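Local coordinates for fucose-specific lectin (Aleuria aurantia, PDB 6GKE), which binds L-fucose specifically, with strongest preference for alpha-1,6-linked core fucose on glycoproteins, through five sites set between the blades of a six-bladed beta-propeller, at residues 66-79 against 117-130. The protein carries 1 engineered substitution. Sequence-based numbering, arbitrary orientation.
Sequences VTWKSAQGIQIRVY and ALQWGGSESAPPNI. With FUC (alpha-L-fucopyranose), chain B; FUC (alpha-L-fucopyranose), chain C.
V66 opens the interface between two neighbouring blades of the six-bladed beta-propeller: its CG1 lies 3.8 Å from A117 CB, and its CB meets the CB of Q119. The inner strands 66-70 and 117-120 run nearly parallel but belong to separate four-stranded sheets, and no direct hydrogen bond joins the two segments; side chains, water and one CA-H...O contact (S123 CA to K69 O, 3.0 Å) hold them together. W68 buries more surface against the other segment than any other residue here. With CG between the backbone N and the carbonyl carbon (chi1 67°), its indole is laid against Q119, G122 and P128; P128 CB sits over one face in a CH-pi contact, 3.8 Å from the centroid of the six-membered ring and 22° off its normal, while Q75 CB covers the opposite face. The Q119 amide lies 26° from the indole plane, and G122 N donates to Q119 OE1 in the carbonyl plane, on a lone pair, a bond that should hold the amide in this orientation. Beyond W68 the polar backbone is bridged by water, which accepts from K69 N and donates to G122 O. E124 passes its CG alongside the S70 carbonyl, 3.5 Å from S70 C. On the second strand, R77 is bent at chi2, and W68 CH2 lies over the centre of one face of its guanidinium. NH1 and NH2 both grip Q75 OE1 at 2.8 Å, which should fix the rotation of the group while NE donates to O4 and NH2 to O5 of the chain B fucose, each at 2.9 Å. E89, Q101 and W153 complete that sugar's hydrogen bonding at this inter-blade site. Y79, whose hydroxyl is hydrogen-bonded to E89, rests against I130, with OH 3.6 Å from I130 CG2; the other branch of I130 ends at CD1, 3.8 Å from methyl C6 of the same fucose.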
loop_
_atom_site.group_PDB
_atom_site.type_symbol
_atom_site.label_atom_id
_atom_site.label_comp_id
_atom_site.label_asym_id
_atom_site.label_seq_id
_atom_site.Cartn_x
_atom_site.Cartn_y
_atom_site.Cartn_z
ATOM N N VAL A 66 -22.299 -6.170 10.518
ATOM C CA VAL A 66 -23.148 -7.190 11.150
ATOM C C VAL A 66 -24.233 -7.624 10.163
ATOM O O VAL A 66 -24.531 -6.922 9.195
ATOM C CB VAL A 66 -23.794 -6.686 12.454
ATOM C CG1 VAL A 66 -22.752 -6.379 13.515
ATOM C CG2 VAL A 66 -24.698 -5.482 12.223
ATOM N N THR A 67 -24.851 -8.770 10.457
ATOM C CA THR A 67 -25.911 -9.306 9.620
ATOM C C THR A 67 -26.900 -10.105 10.469
ATOM O O THR A 67 -26.553 -10.646 11.514
ATOM C CB THR A 67 -25.323 -10.164 8.492
ATOM O OG1 THR A 67 -26.333 -10.548 7.557
ATOM C CG2 THR A 67 -24.651 -11.423 8.997
ATOM N N TRP A 68 -28.133 -10.183 9.977
ATOM C CA TRP A 68 -29.167 -11.053 10.523
ATOM C C TRP A 68 -30.198 -11.282 9.415
ATOM O O TRP A 68 -30.177 -10.591 8.397
ATOM C CB TRP A 68 -29.812 -10.470 11.794
ATOM C CG TRP A 68 -30.620 -9.229 11.553
ATOM C CD1 TRP A 68 -31.972 -9.136 11.398
ATOM C CD2 TRP A 68 -30.113 -7.888 11.417
ATOM N NE1 TRP A 68 -32.339 -7.837 11.173
ATOM C CE2 TRP A 68 -31.221 -7.050 11.176
ATOM C CE3 TRP A 68 -28.839 -7.312 11.478
ATOM C CZ2 TRP A 68 -31.091 -5.677 10.983
ATOM C CZ3 TRP A 68 -28.709 -5.952 11.294
ATOM C CH2 TRP A 68 -29.823 -5.148 11.045
ATOM N N LYS A 69 -31.087 -12.252 9.626
ATOM C CA LYS A 69 -32.144 -12.523 8.673
ATOM C C LYS A 69 -33.443 -11.887 9.175
ATOM O O LYS A 69 -33.762 -11.945 10.346
ATOM C CB LYS A 69 -32.287 -14.031 8.452
ATOM C CG LYS A 69 -33.270 -14.414 7.358
ATOM C CD LYS A 69 -33.122 -15.847 6.887
ATOM C CE LYS A 69 -33.058 -16.853 8.017
ATOM N NZ LYS A 69 -33.105 -18.250 7.519
ATOM N N SER A 70 -34.171 -11.250 8.259
ATOM C CA SER A 70 -35.419 -10.577 8.577
ATOM C C SER A 70 -36.495 -11.019 7.595
ATOM O O SER A 70 -36.226 -11.716 6.622
ATOM C CB SER A 70 -35.253 -9.089 8.493
ATOM O OG SER A 70 -35.225 -8.672 7.136
ATOM N N ALA A 71 -37.713 -10.543 7.830
ATOM C CA ALA A 71 -38.807 -10.872 6.951
ATOM C C ALA A 71 -38.571 -10.321 5.533
ATOM O O ALA A 71 -39.145 -10.853 4.581
ATOM C CB ALA A 71 -40.110 -10.385 7.541
ATOM N N GLN A 72 -37.717 -9.295 5.395
ATOM C CA GLN A 72 -37.452 -8.652 4.094
ATOM C C GLN A 72 -36.240 -9.281 3.402
ATOM O O GLN A 72 -35.906 -8.902 2.277
ATOM C CB GLN A 72 -37.157 -7.158 4.228
ATOM C CG GLN A 72 -38.331 -6.336 4.723
ATOM C CD GLN A 72 -38.308 -6.232 6.225
ATOM O OE1 GLN A 72 -37.378 -6.701 6.877
ATOM N NE2 GLN A 72 -39.336 -5.615 6.784
ATOM N N GLY A 73 -35.568 -10.224 4.071
ATOM C CA GLY A 73 -34.387 -10.890 3.525
ATOM C C GLY A 73 -33.179 -10.693 4.422
ATOM O O GLY A 73 -33.305 -10.358 5.608
ATOM N N ILE A 74 -31.996 -10.919 3.853
ATOM C CA ILE A 74 -30.761 -10.756 4.590
ATOM C C ILE A 74 -30.538 -9.265 4.834
ATOM O O ILE A 74 -30.525 -8.478 3.897
ATOM C CB ILE A 74 -29.575 -11.382 3.836
ATOM C CG1 ILE A 74 -29.786 -12.875 3.566
ATOM C CG2 ILE A 74 -28.273 -11.127 4.579
ATOM C CD1 ILE A 74 -29.975 -13.724 4.802
ATOM N N GLN A 75 -30.359 -8.904 6.108
ATOM C CA GLN A 75 -30.003 -7.548 6.491
ATOM C C GLN A 75 -28.495 -7.485 6.748
ATOM O O GLN A 75 -27.938 -8.338 7.431
ATOM C CB GLN A 75 -30.771 -7.112 7.741
ATOM C CG GLN A 75 -32.282 -7.123 7.571
ATOM C CD GLN A 75 -32.823 -5.892 6.887
ATOM O OE1 GLN A 75 -32.180 -4.845 6.828
ATOM N NE2 GLN A 75 -34.036 -6.014 6.367
ATOM N N ILE A 76 -27.851 -6.456 6.188
ATOM C CA ILE A 76 -26.447 -6.189 6.459
ATOM C C ILE A 76 -26.330 -4.720 6.852
ATOM O O ILE A 76 -27.014 -3.862 6.289
ATOM C CB ILE A 76 -25.524 -6.519 5.267
ATOM C CG1 ILE A 76 -25.753 -7.948 4.770
ATOM C CG2 ILE A 76 -24.068 -6.271 5.635
ATOM C CD1 ILE A 76 -25.153 -8.240 3.415
ATOM N N ARG A 77 -25.456 -4.442 7.816
ATOM C CA ARG A 77 -25.089 -3.073 8.152
ATOM C C ARG A 77 -23.566 -2.982 8.135
ATOM O O ARG A 77 -22.895 -3.814 8.752
ATOM C CB ARG A 77 -25.625 -2.664 9.527
ATOM C CG ARG A 77 -27.127 -2.828 9.697
ATOM C CD ARG A 77 -27.931 -1.889 8.810
ATOM N NE ARG A 77 -29.370 -2.005 9.020
ATOM C CZ ARG A 77 -30.184 -2.840 8.369
ATOM N NH1 ARG A 77 -29.718 -3.661 7.442
ATOM N NH2 ARG A 77 -31.475 -2.856 8.657
ATOM N N VAL A 78 -23.050 -1.983 7.408
ATOM C CA VAL A 78 -21.628 -1.723 7.319
ATOM C C VAL A 78 -21.375 -0.331 7.895
ATOM O O VAL A 78 -21.947 0.643 7.421
ATOM C CB VAL A 78 -21.101 -1.830 5.877
ATOM C CG1 VAL A 78 -19.611 -1.529 5.819
ATOM C CG2 VAL A 78 -21.387 -3.197 5.280
ATOM N N TYR A 79 -20.521 -0.272 8.921
ATOM C CA TYR A 79 -20.173 0.963 9.625
ATOM C C TYR A 79 -18.825 1.468 9.125
ATOM O O TYR A 79 -17.915 0.688 8.851
ATOM C CB TYR A 79 -20.182 0.732 11.142
ATOM C CG TYR A 79 -21.558 0.311 11.575
ATOM C CD1 TYR A 79 -22.576 1.247 11.624
ATOM C CD2 TYR A 79 -21.890 -1.018 11.783
ATOM C CE1 TYR A 79 -23.884 0.885 11.890
ATOM C CE2 TYR A 79 -23.195 -1.402 12.053
ATOM C CZ TYR A 79 -24.197 -0.449 12.090
ATOM O OH TYR A 79 -25.491 -0.839 12.293
ATOM N N ALA A 117 -18.549 -3.837 15.785
ATOM C CA ALA A 117 -19.981 -3.900 15.933
ATOM C C ALA A 117 -20.390 -5.326 16.275
ATOM O O ALA A 117 -19.719 -6.287 15.907
ATOM C CB ALA A 117 -20.689 -3.419 14.685
ATOM N N LEU A 118 -21.525 -5.429 16.969
ATOM C CA LEU A 118 -22.154 -6.709 17.236
ATOM C C LEU A 118 -23.667 -6.559 17.075
ATOM O O LEU A 118 -24.208 -5.452 17.035
ATOM C CB LEU A 118 -21.769 -7.231 18.628
ATOM C CG LEU A 118 -22.145 -6.366 19.834
ATOM C CD1 LEU A 118 -23.633 -6.418 20.163
ATOM C CD2 LEU A 118 -21.337 -6.794 21.055
ATOM N N GLN A 119 -24.342 -7.703 16.995
ATOM C CA GLN A 119 -25.779 -7.740 16.883
ATOM C C GLN A 119 -26.279 -9.013 17.561
ATOM O O GLN A 119 -25.633 -10.051 17.476
ATOM C CB GLN A 119 -26.197 -7.700 15.410
ATOM C CG GLN A 119 -27.695 -7.564 15.168
ATOM C CD GLN A 119 -28.540 -8.809 15.317
ATOM O OE1 GLN A 119 -29.718 -8.713 15.662
ATOM N NE2 GLN A 119 -27.977 -9.977 15.028
ATOM N N TRP A 120 -27.453 -8.924 18.188
ATOM C CA TRP A 120 -28.156 -10.136 18.613
ATOM C C TRP A 120 -29.663 -9.921 18.498
ATOM O O TRP A 120 -30.167 -8.812 18.637
ATOM C CB TRP A 120 -27.798 -10.562 20.049
ATOM C CG TRP A 120 -28.638 -9.874 21.080
ATOM C CD1 TRP A 120 -29.842 -10.300 21.561
ATOM C CD2 TRP A 120 -28.399 -8.591 21.682
ATOM N NE1 TRP A 120 -30.363 -9.381 22.428
ATOM C CE2 TRP A 120 -29.497 -8.325 22.531
ATOM C CE3 TRP A 120 -27.360 -7.653 21.612
ATOM C CZ2 TRP A 120 -29.585 -7.163 23.293
ATOM C CZ3 TRP A 120 -27.451 -6.505 22.369
ATOM C CH2 TRP A 120 -28.549 -6.266 23.193
ATOM N N GLY A 121 -30.361 -11.035 18.295
ATOM C CA GLY A 121 -31.798 -11.092 18.434
ATOM C C GLY A 121 -32.560 -10.991 17.123
ATOM O O GLY A 121 -33.680 -11.489 17.026
ATOM N N GLY A 122 -31.994 -10.323 16.117
ATOM C CA GLY A 122 -32.737 -10.088 14.888
ATOM C C GLY A 122 -33.070 -11.387 14.178
ATOM O O GLY A 122 -32.212 -12.247 14.001
ATOM N N SER A 123 -34.328 -11.504 13.755
ATOM C CA SER A 123 -34.824 -12.685 13.072
ATOM C C SER A 123 -36.099 -12.304 12.324
ATOM O O SER A 123 -36.512 -11.154 12.326
ATOM C CB SER A 123 -35.091 -13.809 14.042
ATOM O OG SER A 123 -36.286 -13.543 14.752
ATOM N N GLU A 124 -36.762 -13.306 11.751
ATOM C CA GLU A 124 -38.041 -13.105 11.110
ATOM C C GLU A 124 -39.174 -12.974 12.137
ATOM O O GLU A 124 -40.313 -12.755 11.729
ATOM C CB GLU A 124 -38.303 -14.236 10.119
ATOM C CG GLU A 124 -37.393 -14.139 8.914
ATOM C CD GLU A 124 -37.302 -15.426 8.123
ATOM O OE1 GLU A 124 -36.661 -16.374 8.612
ATOM O OE2 GLU A 124 -37.902 -15.485 7.041
ATOM N N SER A 125 -38.872 -13.079 13.440
ATOM C CA SER A 125 -39.920 -12.952 14.455
ATOM C C SER A 125 -39.458 -12.116 15.655
ATOM O O SER A 125 -40.133 -12.086 16.675
ATOM C CB SER A 125 -40.443 -14.308 14.885
ATOM O OG SER A 125 -39.429 -15.103 15.481
ATOM N N ALA A 126 -38.354 -11.375 15.502
ATOM C CA ALA A 126 -37.853 -10.526 16.588
ATOM C C ALA A 126 -36.968 -9.434 16.006
ATOM O O ALA A 126 -36.309 -9.642 14.989
ATOM C CB ALA A 126 -37.092 -11.344 17.604
ATOM N N PRO A 127 -36.922 -8.239 16.633
ATOM C CA PRO A 127 -36.112 -7.143 16.111
ATOM C C PRO A 127 -34.634 -7.298 16.433
ATOM O O PRO A 127 -34.253 -7.965 17.395
ATOM C CB PRO A 127 -36.695 -5.923 16.832
ATOM C CG PRO A 127 -37.120 -6.485 18.166
ATOM C CD PRO A 127 -37.677 -7.857 17.839
ATOM N N PRO A 128 -33.762 -6.651 15.636
ATOM C CA PRO A 128 -32.328 -6.678 15.891
ATOM C C PRO A 128 -31.935 -5.728 17.026
ATOM O O PRO A 128 -32.616 -4.741 17.305
ATOM C CB PRO A 128 -31.734 -6.201 14.562
ATOM C CG PRO A 128 -32.777 -5.230 14.052
ATOM C CD PRO A 128 -34.101 -5.853 14.447
ATOM N N ASN A 129 -30.800 -6.042 17.644
ATOM C CA ASN A 129 -30.159 -5.201 18.633
ATOM C C ASN A 129 -28.709 -5.032 18.197
ATOM O O ASN A 129 -27.988 -6.021 18.148
ATOM C CB ASN A 129 -30.207 -5.816 20.029
ATOM C CG ASN A 129 -31.622 -6.076 20.488
ATOM O OD1 ASN A 129 -32.263 -5.194 21.057
ATOM N ND2 ASN A 129 -32.115 -7.275 20.226
ATOM N N ILE A 130 -28.321 -3.801 17.846
ATOM C CA ILE A 130 -26.988 -3.524 17.315
ATOM C C ILE A 130 -26.232 -2.669 18.329
ATOM O O ILE A 130 -26.812 -1.780 18.942
ATOM C CB ILE A 130 -27.054 -2.820 15.943
ATOM C CG1 ILE A 130 -27.915 -3.590 14.943
ATOM C CG2 ILE A 130 -25.655 -2.576 15.390
ATOM C CD1 ILE A 130 -28.281 -2.791 13.717
HETATM C C1 FUC B . -32.351 0.674 9.479
HETATM C C2 FUC B . -31.201 1.669 9.578
HETATM C C3 FUC B . -30.856 1.942 11.036
HETATM C C4 FUC B . -30.566 0.616 11.734
HETATM C C5 FUC B . -31.796 -0.277 11.621
HETATM C C6 FUC B . -31.628 -1.626 12.298
HETATM O O2 FUC B . -31.562 2.891 8.924
HETATM O O3 FUC B . -29.769 2.870 11.120
HETATM O O4 FUC B . -29.469 -0.081 11.126
HETATM O O5 FUC B . -32.079 -0.509 10.230
HETATM C C1 FUC C . -26.062 -10.712 -2.648
HETATM C C2 FUC C . -25.106 -9.549 -2.821
HETATM C C3 FUC C . -25.544 -8.358 -1.972
HETATM C C4 FUC C . -25.754 -8.785 -0.527
HETATM C C5 FUC C . -26.749 -9.940 -0.487
HETATM C C6 FUC C . -27.001 -10.472 0.916
HETATM O O1 FUC C . -27.289 -10.348 -3.266
HETATM O O2 FUC C . -25.087 -9.162 -4.201
HETATM O O3 FUC C . -24.593 -7.294 -2.087
HETATM O O4 FUC C . -24.530 -9.223 0.074
HETATM O O5 FUC C . -26.235 -11.019 -1.271
HETATM O O HOH W 1 -31.315 -13.950 12.005
HETATM O O HOH W 2 -38.439 -9.236 10.240
#